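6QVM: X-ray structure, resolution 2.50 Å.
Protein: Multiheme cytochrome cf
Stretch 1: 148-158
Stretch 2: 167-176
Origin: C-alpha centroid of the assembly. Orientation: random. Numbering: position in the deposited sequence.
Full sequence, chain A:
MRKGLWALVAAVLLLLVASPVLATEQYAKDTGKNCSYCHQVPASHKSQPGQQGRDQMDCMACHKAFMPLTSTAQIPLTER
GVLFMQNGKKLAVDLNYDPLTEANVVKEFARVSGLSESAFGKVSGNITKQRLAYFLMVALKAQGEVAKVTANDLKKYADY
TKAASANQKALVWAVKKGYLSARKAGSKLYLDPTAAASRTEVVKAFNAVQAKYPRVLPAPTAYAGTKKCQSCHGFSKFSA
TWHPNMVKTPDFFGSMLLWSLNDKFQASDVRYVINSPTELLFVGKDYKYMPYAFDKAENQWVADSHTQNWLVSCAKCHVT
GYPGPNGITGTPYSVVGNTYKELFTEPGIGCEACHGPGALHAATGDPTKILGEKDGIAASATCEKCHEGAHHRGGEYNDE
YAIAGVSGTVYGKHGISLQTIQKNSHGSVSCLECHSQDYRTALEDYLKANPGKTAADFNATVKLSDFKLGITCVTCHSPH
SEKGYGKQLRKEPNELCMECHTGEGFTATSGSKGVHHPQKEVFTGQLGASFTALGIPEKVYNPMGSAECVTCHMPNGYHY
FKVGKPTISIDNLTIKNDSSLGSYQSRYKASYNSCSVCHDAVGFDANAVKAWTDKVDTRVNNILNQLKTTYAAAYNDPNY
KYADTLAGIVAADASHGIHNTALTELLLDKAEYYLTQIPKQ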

ATOM      1  N   LYS A 148      24.613  -8.799  45.927  1.00 89.30           N
ATOM      2  CA  LYS A 148      25.500  -7.943  46.704  1.00 90.13           C
ATOM      3  C   LYS A 148      25.119  -7.848  48.176  1.00 83.32           C
ATOM      4  O   LYS A 148      25.764  -7.091  48.910  1.00 79.75           O
ATOM      5  CB  LYS A 148      25.534  -6.534  46.104  1.00 95.90           C
ATOM      6  CG  LYS A 148      26.705  -6.282  45.175  1.00 87.73           C
ATOM      7  CD  LYS A 148      26.824  -4.813  44.816  1.00 73.52           C
ATOM      8  N   VAL A 149      24.102  -8.576  48.630  1.00 94.96           N
ATOM      9  CA  VAL A 149      23.720  -8.553  50.035  1.00 93.90           C
ATOM     10  C   VAL A 149      24.294  -9.790  50.709  1.00100.17           C
ATOM     11  O   VAL A 149      24.387 -10.870  50.113  1.00105.59           O
ATOM     12  CB  VAL A 149      22.189  -8.453  50.240  1.00 96.56           C
ATOM     13  CG1 VAL A 149      21.656  -7.157  49.647  1.00 89.97           C
ATOM     14  CG2 VAL A 149      21.480  -9.663  49.654  1.00 84.90           C
ATOM     15  N   THR A 150      24.691  -9.629  51.967  1.00102.07           N
ATOM     16  CA  THR A 150      25.445 -10.631  52.703  1.00103.58           C
ATOM     17  C   THR A 150      24.580 -11.231  53.801  1.00112.07           C
ATOM     18  O   THR A 150      23.461 -10.778  54.065  1.00116.76           O
ATOM     19  CB  THR A 150      26.717 -10.018  53.295  1.00109.24           C
ATOM     20  OG1 THR A 150      26.401  -8.728  53.829  1.00 91.35           O
ATOM     21  CG2 THR A 150      27.784  -9.870  52.216  1.00100.19           C
ATOM     22  N   ALA A 151      25.115 -12.280  54.427  1.00103.37           N
ATOM     23  CA  ALA A 151      24.386 -12.972  55.483  1.00 79.19           C
ATOM     24  C   ALA A 151      24.069 -12.048  56.649  1.00 79.96           C
ATOM     25  O   ALA A 151      23.086 -12.270  57.361  1.00 86.79           O
ATOM     26  CB  ALA A 151      25.189 -14.177  55.962  1.00 72.35           C
ATOM     27  N   ASN A 152      24.891 -11.021  56.873  1.00 86.36           N
ATOM     28  CA  ASN A 152      24.600 -10.066  57.937  1.00100.92           C
ATOM     29  C   ASN A 152      23.419  -9.171  57.577  1.00101.09           C
ATOM     30  O   ASN A 152      22.658  -8.766  58.462  1.00 90.50           O
ATOM     31  CB  ASN A 152      25.842  -9.231  58.238  1.00110.82           C
ATOM     32  CG  ASN A 152      27.107 -10.071  58.295  1.00121.91           C
ATOM     33  OD1 ASN A 152      27.469 -10.599  59.346  1.00115.15           O
ATOM     34  ND2 ASN A 152      27.783 -10.204  57.159  1.00117.76           N
ATOM     35  N   ASP A 153      23.254  -8.848  56.292  1.00112.58           N
ATOM     36  CA  ASP A 153      22.048  -8.150  55.857  1.00 98.92           C
ATOM     37  C   ASP A 153      20.815  -9.020  56.067  1.00 86.55           C
ATOM     38  O   ASP A 153      19.798  -8.558  56.600  1.00 77.81           O
ATOM     39  CB  ASP A 153      22.171  -7.739  54.389  1.00111.33           C
ATOM     40  CG  ASP A 153      23.101  -6.561  54.187  1.00108.86           C
ATOM     41  OD1 ASP A 153      23.011  -5.591  54.967  1.00105.47           O
ATOM     42  OD2 ASP A 153      23.922  -6.604  53.247  1.00107.75           O
ATOM     43  N   LEU A 154      20.891 -10.290  55.655  1.00 73.99           N
ATOM     44  CA  LEU A 154      19.769 -11.208  55.828  1.00 77.04           C
ATOM     45  C   LEU A 154      19.338 -11.296  57.288  1.00 91.83           C
ATOM     46  O   LEU A 154      18.140 -11.332  57.588  1.00 87.04           O
ATOM     47  CB  LEU A 154      20.144 -12.599  55.315  1.00 71.22           C
ATOM     48  CG  LEU A 154      20.102 -12.889  53.813  1.00 87.48           C
ATOM     49  CD1 LEU A 154      20.645 -14.285  53.536  1.00 87.37           C
ATOM     50  CD2 LEU A 154      18.693 -12.756  53.254  1.00 82.92           C
ATOM     51  N   LYS A 155      20.302 -11.317  58.208  1.00 90.92           N
ATOM     52  CA  LYS A 155      19.999 -11.592  59.605  1.00 95.00           C
ATOM     53  C   LYS A 155      19.329 -10.426  60.318  1.00 92.88           C
ATOM     54  O   LYS A 155      18.917 -10.583  61.473  1.00 89.14           O
ATOM     55  CB  LYS A 155      21.279 -11.988  60.338  1.00 97.47           C
ATOM     56  CG  LYS A 155      21.536 -13.489  60.281  1.00100.06           C
ATOM     57  CD  LYS A 155      22.996 -13.837  60.469  1.00106.15           C
ATOM     58  CE  LYS A 155      23.205 -15.335  60.309  1.00107.27           C
ATOM     59  NZ  LYS A 155      24.557 -15.640  59.772  1.00110.46           N
ATOM     60  N   LYS A 156      19.196  -9.272  59.659  1.00 97.60           N
ATOM     61  CA  LYS A 156      18.473  -8.134  60.218  1.00 89.05           C
ATOM     62  C   LYS A 156      16.987  -8.451  60.284  1.00 84.85           C
ATOM     63  O   LYS A 156      16.203  -7.663  60.822  1.00 82.43           O
ATOM     64  CB  LYS A 156      18.707  -6.873  59.374  1.00 88.33           C
ATOM     65  CG  LYS A 156      20.030  -6.160  59.628  1.00103.01           C
ATOM     66  CD  LYS A 156      19.947  -5.260  60.845  1.00 98.57           C
ATOM     67  N   TYR A 157      16.590  -9.609  59.762  1.00 69.79           N
ATOM     68  CA  TYR A 157      15.185  -9.957  59.586  1.00 73.57           C
ATOM     69  C   TYR A 157      14.919 -11.310  60.222  1.00 77.15           C
ATOM     70  O   TYR A 157      15.580 -12.299  59.891  1.00 73.03           O
ATOM     71  CB  TYR A 157      14.814  -9.957  58.105  1.00 82.64           C
ATOM     72  CG  TYR A 157      14.893  -8.572  57.513  1.00 75.95           C
ATOM     73  CD1 TYR A 157      13.825  -7.696  57.624  1.00 70.44           C
ATOM     74  CD2 TYR A 157      16.039  -8.131  56.862  1.00 76.79           C
ATOM     75  CE1 TYR A 157      13.881  -6.423  57.086  1.00 67.08           C
ATOM     76  CE2 TYR A 157      16.109  -6.854  56.323  1.00 73.46           C
ATOM     77  CZ  TYR A 157      15.026  -6.004  56.435  1.00 65.90           C
ATOM     78  OH  TYR A 157      15.095  -4.733  55.897  1.00 69.43           O
ATOM     79  N   ALA A 158      13.956 -11.336  61.146  1.00 66.76           N
ATOM     80  CA  ALA A 158      13.725 -12.510  61.978  1.00 75.46           C
ATOM     81  C   ALA A 158      13.342 -13.727  61.141  1.00 77.32           C
ATOM     82  O   ALA A 158      13.856 -14.829  61.361  1.00 81.75           O
ATOM     83  CB  ALA A 158      12.648 -12.191  63.014  1.00 71.11           C
ATOM     84  N   ASN A 167      14.397 -16.691  46.762  1.00 87.90           N
ATOM     85  CA  ASN A 167      13.791 -15.389  46.997  1.00 77.14           C
ATOM     86  C   ASN A 167      14.383 -14.643  48.189  1.00 78.18           C
ATOM     87  O   ASN A 167      13.961 -13.516  48.462  1.00 78.20           O
ATOM     88  CB  ASN A 167      12.280 -15.553  47.205  1.00 60.82           C
ATOM     89  CG  ASN A 167      11.649 -16.503  46.204  1.00 58.62           C
ATOM     90  OD1 ASN A 167      12.081 -16.589  45.054  1.00 63.27           O
ATOM     91  ND2 ASN A 167      10.632 -17.233  46.639  1.00 57.73           N
ATOM     92  N   GLN A 168      15.360 -15.225  48.889  1.00 84.90           N
ATOM     93  CA  GLN A 168      15.796 -14.662  50.165  1.00 81.19           C
ATOM     94  C   GLN A 168      16.504 -13.326  49.976  1.00 71.04           C
ATOM     95  O   GLN A 168      16.112 -12.310  50.559  1.00 60.47           O
ATOM     96  CB  GLN A 168      16.703 -15.652  50.897  1.00 94.16           C
ATOM     97  CG  GLN A 168      15.951 -16.739  51.645  1.00100.25           C
ATOM     98  CD  GLN A 168      16.867 -17.611  52.479  1.00 83.01           C
ATOM     99  OE1 GLN A 168      18.074 -17.649  52.255  1.00 83.82           O
ATOM    100  NE2 GLN A 168      16.297 -18.305  53.456  1.00 82.23           N
ATOM    101  N   LYS A 169      17.567 -13.312  49.174  1.00 73.20           N
ATOM    102  CA  LYS A 169      18.318 -12.076  48.977  1.00 73.61           C
ATOM    103  C   LYS A 169      17.481 -11.037  48.241  1.00 79.61           C
ATOM    104  O   LYS A 169      17.605  -9.832  48.495  1.00 73.67           O
ATOM    105  CB  LYS A 169      19.611 -12.362  48.224  1.00 81.77           C
ATOM    106  CG  LYS A 169      20.068 -13.812  48.310  1.00 83.22           C
ATOM    107  CD  LYS A 169      21.531 -13.944  47.940  1.00 85.64           C
ATOM    108  CE  LYS A 169      22.416 -13.451  49.063  1.00 85.25           C
ATOM    109  NZ  LYS A 169      23.818 -13.254  48.615  1.00 73.42           N
ATOM    110  N   ALA A 170      16.625 -11.485  47.322  1.00 69.68           N
ATOM    111  CA  ALA A 170      15.793 -10.557  46.560  1.00 68.22           C
ATOM    112  C   ALA A 170      14.797  -9.847  47.463  1.00 74.53           C
ATOM    113  O   ALA A 170      14.559  -8.641  47.321  1.00 63.71           O
ATOM    114  CB  ALA A 170      15.061 -11.297  45.444  1.00 62.79           C
ATOM    115  N   LEU A 171      14.211 -10.580  48.410  1.00 67.72           N
ATOM    116  CA  LEU A 171      13.220  -9.981  49.298  1.00 57.71           C
ATOM    117  C   LEU A 171      13.831  -8.895  50.176  1.00 57.72           C
ATOM    118  O   LEU A 171      13.146  -7.933  50.535  1.00 62.86           O
ATOM    119  CB  LEU A 171      12.570 -11.068  50.152  1.00 50.82           C
ATOM    120  CG  LEU A 171      11.363 -10.732  51.030  1.00 56.83           C
ATOM    121  CD1 LEU A 171      10.291 -10.007  50.237  1.00 47.92           C
ATOM    122  CD2 LEU A 171      10.803 -12.014  51.627  1.00 55.13           C
ATOM    123  N   VAL A 172      15.110  -9.032  50.528  1.00 63.18           N
ATOM    124  CA  VAL A 172      15.768  -8.020  51.344  1.00 68.63           C
ATOM    125  C   VAL A 172      16.191  -6.832  50.486  1.00 69.62           C
ATOM    126  O   VAL A 172      16.079  -5.673  50.903  1.00 81.31           O
ATOM    127  CB  VAL A 172      16.954  -8.641  52.103  1.00 66.28           C
ATOM    128  CG1 VAL A 172      17.631  -7.604  52.973  1.00 52.87           C
ATOM    129  CG2 VAL A 172      16.484  -9.828  52.915  1.00 68.74           C
ATOM    130  N   TRP A 173      16.707  -7.104  49.284  1.00 73.24           N
ATOM    131  CA  TRP A 173      17.005  -6.033  48.334  1.00 66.86           C
ATOM    132  C   TRP A 173      15.773  -5.173  48.080  1.00 59.77           C
ATOM    133  O   TRP A 173      15.842  -3.939  48.088  1.00 58.43           O
ATOM    134  CB  TRP A 173      17.526  -6.620  47.016  1.00 71.64           C
ATOM    135  CG  TRP A 173      17.401  -5.685  45.848  1.00 74.53           C
ATOM    136  CD1 TRP A 173      18.182  -4.596  45.581  1.00 68.03           C
ATOM    137  CD2 TRP A 173      16.436  -5.758  44.789  1.00 74.04           C
ATOM    138  NE1 TRP A 173      17.762  -3.987  44.423  1.00 79.13           N
ATOM    139  CE2 TRP A 173      16.694  -4.681  43.917  1.00 77.76           C
ATOM    140  CE3 TRP A 173      15.378  -6.626  44.495  1.00 67.71           C
ATOM    141  CZ2 TRP A 173      15.936  -4.453  42.771  1.00 76.66           C
ATOM    142  CZ3 TRP A 173      14.630  -6.398  43.354  1.00 74.16           C
ATOM    143  CH2 TRP A 173      14.911  -5.321  42.508  1.00 78.25           C
ATOM    144  N   ALA A 174      14.625  -5.820  47.882  1.00 55.37           N
ATOM    145  CA  ALA A 174      13.398  -5.088  47.590  1.00 57.30           C
ATOM    146  C   ALA A 174      12.959  -4.217  48.763  1.00 58.53           C
ATOM    147  O   ALA A 174      12.308  -3.188  48.555  1.00 65.03           O
ATOM    148  CB  ALA A 174      12.287  -6.061  47.206  1.00 52.54           C
ATOM    149  N   VAL A 175      13.296  -4.609  49.989  1.00 65.02           N
ATOM    150  CA  VAL A 175      12.926  -3.831  51.167  1.00 62.02           C
ATOM    151  C   VAL A 175      13.931  -2.715  51.431  1.00 64.08           C
ATOM    152  O   VAL A 175      13.554  -1.612  51.836  1.00 61.63           O
ATOM    153  CB  VAL A 175      12.766  -4.763  52.382  1.00 57.98           C
ATOM    154  CG1 VAL A 175      12.652  -3.959  53.665  1.00 47.71           C
ATOM    155  CG2 VAL A 175      11.538  -5.643  52.205  1.00 52.25           C
ATOM    156  N   LYS A 176      15.220  -2.972  51.206  1.00 62.44           N
ATOM    157  CA  LYS A 176      16.195  -1.890  51.254  1.00 65.19           C
ATOM    158  C   LYS A 176      15.876  -0.826  50.213  1.00 74.84           C
ATOM    159  O   LYS A 176      15.972   0.376  50.490  1.00 72.95           O
ATOM    160  CB  LYS A 176      17.601  -2.441  51.041  1.00 57.46           C
TER

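The contact is a small apolar packing of a short helix and its following turn against a longer helix, pinned at one end by a single hydrogen bond between the stretches. The backbones approach most closely where the CA atoms of Val149 and Lys169 lie 6.5 Å apart and those of Leu154 and Val172 6.8 Å apart, and 461 Å² is buried in total.

Val172 is central: its CA-to-CB bond points toward stretch 1, CG2 lies 3.7 Å from CD2 of Leu154, and CG1 lies 3.8 Å from CE2 of Tyr157, van der Waals contacts that help shield these apolar groups from water. Leu154 leaves its backbone sideways, but its m,t rotamer brings the tip inward, where CD2 also sits 3.8 Å from Gln168 O. The type I turn from Leu154 to Tyr157, with Tyr157 N bonded to Leu154 O at 3.2 Å, ends in the residue whose ring reaches one helical turn further along: Val175 CG1 is 3.4 Å from Tyr157 OH and 4.2 Å from its CZ, an oblique approach.

At the other end, Lys169 NZ donates to Val149 O at 2.9 Å, so the charged ammonium gives a backbone carbonyl a strong donor. The aliphatic base of the same lysine also packs, with CB 3.6 Å from Val149 CG2.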